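Local coordinates for protein CalS11 (PDB 3TOS) that probably transfers methyl groups from S-adenosylmethionine to oxygen in the making of the antibiotic calicheamicin, at residues Asp237-Arg242 with Ala251-Gly256. Residues are numbered along the deposited sequence; the frame is centred on the assembly and turned at random.
Sequences DHAPLR and AYLRWG
Arg242 and Tyr252 form an antiparallel, hydrogen-bonded pair, with Arg242 N donating to Tyr252 O (2.8 Å) and Tyr252 N to Arg242 O (2.9 Å). The backbones stay close through Leu241, whose CA lies 4.8 Å from Leu253 CA; at Pro240 a water bridges them, donating to Pro240 O (2.7 Å) and accepting from Arg254 N. The backbone also supplies a CA-H...O contact from Leu253 CA to Pro240 O. Strand 251-254 runs antiparallel to 211-215 in a Rossmann-like methyltransferase sheet, and residues 242-243 add a short strand at its edge within the chain.

On one side of the sheet, Arg242 CB lies over a face of the Tyr252 ring, 4.2 Å from its centroid, in a CH-pi contact. The Tyr252 hydroxyl hydrogen-bonds Gln65; an alanine in place of Tyr252 would probably leave Arg242 CB without the ring face it rests on and Gln65 without this partner. The Arg242 chain bends at chi2 (-72°), which turns CD aside; at its end NH1 donates to Leu241 O (2.9 Å) from above the carbonyl plane, and NH1 also reaches Lys209 O of a second subunit. Leu253 packs both methyls near Ala239 CB, CD1 at 3.9 Å, while its CD2 meets Leu241 CD2 at 4.0 Å; Met230 of helix 225-233 touches both leucines. Farther along, the His238 ring approaches the six-membered ring of Trp255 obliquely, planes at 42°, and Trp255 NE1 bonds Asp237 of a third subunit.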
loop_
_atom_site.group_PDB
_atom_site.type_symbol
_atom_site.label_atom_id
_atom_site.label_comp_id
_atom_site.label_asym_id
_atom_site.label_seq_id
_atom_site.Cartn_x
_atom_site.Cartn_y
_atom_site.Cartn_z
ATOM N N ASP B 237 23.490 3.283 -18.005
ATOM C CA ASP B 237 22.023 3.172 -17.917
ATOM C C ASP B 237 21.570 1.744 -18.269
ATOM O O ASP B 237 20.371 1.490 -18.560
ATOM C CB ASP B 237 21.314 4.220 -18.785
ATOM C CG ASP B 237 21.579 4.021 -20.289
ATOM O OD1 ASP B 237 22.421 3.152 -20.669
ATOM O OD2 ASP B 237 20.953 4.747 -21.108
ATOM N N HIS B 238 22.512 0.785 -18.241
ATOM C CA HIS B 238 22.131 -0.610 -18.395
ATOM C C HIS B 238 21.147 -1.060 -17.305
ATOM O O HIS B 238 20.191 -1.834 -17.552
ATOM C CB HIS B 238 23.368 -1.488 -18.362
ATOM C CG HIS B 238 23.059 -2.946 -18.502
ATOM N ND1 HIS B 238 22.796 -3.517 -19.724
ATOM C CD2 HIS B 238 22.956 -3.935 -17.585
ATOM C CE1 HIS B 238 22.551 -4.810 -19.552
ATOM N NE2 HIS B 238 22.683 -5.088 -18.266
ATOM N N ALA B 239 21.417 -0.613 -16.075
ATOM C CA ALA B 239 20.563 -0.884 -14.912
ATOM C C ALA B 239 20.522 0.396 -14.080
ATOM O O ALA B 239 21.288 1.330 -14.344
ATOM C CB ALA B 239 21.171 -2.009 -14.078
ATOM N N PRO B 240 19.608 0.466 -13.079
ATOM C CA PRO B 240 19.551 1.701 -12.279
ATOM C C PRO B 240 20.600 1.687 -11.195
ATOM O O PRO B 240 20.544 0.870 -10.262
ATOM C CB PRO B 240 18.169 1.638 -11.627
ATOM C CG PRO B 240 17.419 0.450 -12.372
ATOM C CD PRO B 240 18.535 -0.478 -12.747
ATOM N N LEU B 241 21.558 2.602 -11.291
ATOM C CA LEU B 241 22.543 2.741 -10.201
ATOM C C LEU B 241 21.936 3.573 -9.068
ATOM O O LEU B 241 21.284 4.605 -9.324
ATOM C CB LEU B 241 23.770 3.445 -10.757
ATOM C CG LEU B 241 24.681 2.518 -11.568
ATOM C CD1 LEU B 241 25.551 3.376 -12.504
ATOM C CD2 LEU B 241 25.502 1.597 -10.698
ATOM N N ARG B 242 22.177 3.133 -7.823
ATOM C CA ARG B 242 21.576 3.776 -6.659
ATOM C C ARG B 242 22.618 4.000 -5.590
ATOM O O ARG B 242 23.642 3.317 -5.546
ATOM C CB ARG B 242 20.483 2.887 -6.062
ATOM C CG ARG B 242 19.280 2.729 -6.980
ATOM C CD ARG B 242 18.481 4.066 -7.023
ATOM N NE ARG B 242 17.332 3.955 -7.929
ATOM C CZ ARG B 242 17.332 4.250 -9.252
ATOM N NH1 ARG B 242 18.455 4.668 -9.863
ATOM N NH2 ARG B 242 16.181 4.116 -9.958
ATOM N N ALA B 251 27.806 2.699 -4.745
ATOM C CA ALA B 251 26.777 2.778 -5.764
ATOM C C ALA B 251 26.456 1.335 -6.138
ATOM O O ALA B 251 27.374 0.527 -6.304
ATOM C CB ALA B 251 27.294 3.510 -6.971
ATOM N N TYR B 252 25.178 1.005 -6.284
ATOM C CA TYR B 252 24.856 -0.397 -6.533
ATOM C C TYR B 252 23.663 -0.500 -7.451
ATOM O O TYR B 252 22.826 0.383 -7.529
ATOM C CB TYR B 252 24.555 -1.140 -5.195
ATOM C CG TYR B 252 23.274 -0.733 -4.529
ATOM C CD1 TYR B 252 23.177 0.459 -3.793
ATOM C CD2 TYR B 252 22.161 -1.572 -4.589
ATOM C CE1 TYR B 252 21.989 0.825 -3.187
ATOM C CE2 TYR B 252 20.969 -1.213 -3.988
ATOM C CZ TYR B 252 20.889 -0.006 -3.293
ATOM O OH TYR B 252 19.691 0.308 -2.696
ATOM N N LEU B 253 23.636 -1.601 -8.183
ATOM C CA LEU B 253 22.512 -1.888 -9.077
ATOM C C LEU B 253 21.958 -3.299 -8.797
ATOM O O LEU B 253 22.667 -4.180 -8.319
ATOM C CB LEU B 253 22.975 -1.749 -10.530
ATOM C CG LEU B 253 24.052 -2.724 -11.010
ATOM C CD1 LEU B 253 23.375 -4.015 -11.553
ATOM C CD2 LEU B 253 24.815 -2.026 -12.139
ATOM N N ARG B 254 20.702 -3.509 -9.162
ATOM C CA ARG B 254 20.027 -4.798 -9.022
ATOM C C ARG B 254 20.004 -5.330 -10.437
ATOM O O ARG B 254 19.334 -4.751 -11.322
ATOM C CB ARG B 254 18.601 -4.629 -8.479
ATOM C CG ARG B 254 17.871 -5.929 -8.144
ATOM C CD ARG B 254 16.807 -5.610 -7.103
ATOM N NE ARG B 254 15.884 -6.692 -6.792
ATOM C CZ ARG B 254 14.732 -6.897 -7.421
ATOM N NH1 ARG B 254 14.369 -6.126 -8.446
ATOM N NH2 ARG B 254 13.941 -7.870 -7.023
ATOM N N TRP B 255 20.752 -6.398 -10.672
ATOM C CA TRP B 255 20.869 -6.947 -12.026
ATOM C C TRP B 255 19.483 -7.220 -12.650
ATOM O O TRP B 255 18.596 -7.858 -12.008
ATOM C CB TRP B 255 21.671 -8.262 -11.966
ATOM C CG TRP B 255 22.103 -8.744 -13.313
ATOM C CD1 TRP B 255 21.602 -9.850 -14.015
ATOM C CD2 TRP B 255 23.094 -8.141 -14.164
ATOM N NE1 TRP B 255 22.236 -9.924 -15.213
ATOM C CE2 TRP B 255 23.151 -8.917 -15.336
ATOM C CE3 TRP B 255 23.930 -7.006 -14.052
ATOM C CZ2 TRP B 255 24.015 -8.609 -16.406
ATOM C CZ3 TRP B 255 24.797 -6.737 -15.070
ATOM C CH2 TRP B 255 24.837 -7.533 -16.243
ATOM N N GLY B 256 19.296 -6.701 -13.868
ATOM C CA GLY B 256 18.107 -6.930 -14.654
ATOM C C GLY B 256 17.052 -5.857 -14.464
ATOM O O GLY B 256 16.015 -5.901 -15.165
HETATM O O HOH W 1 18.983 -1.127 -9.243
#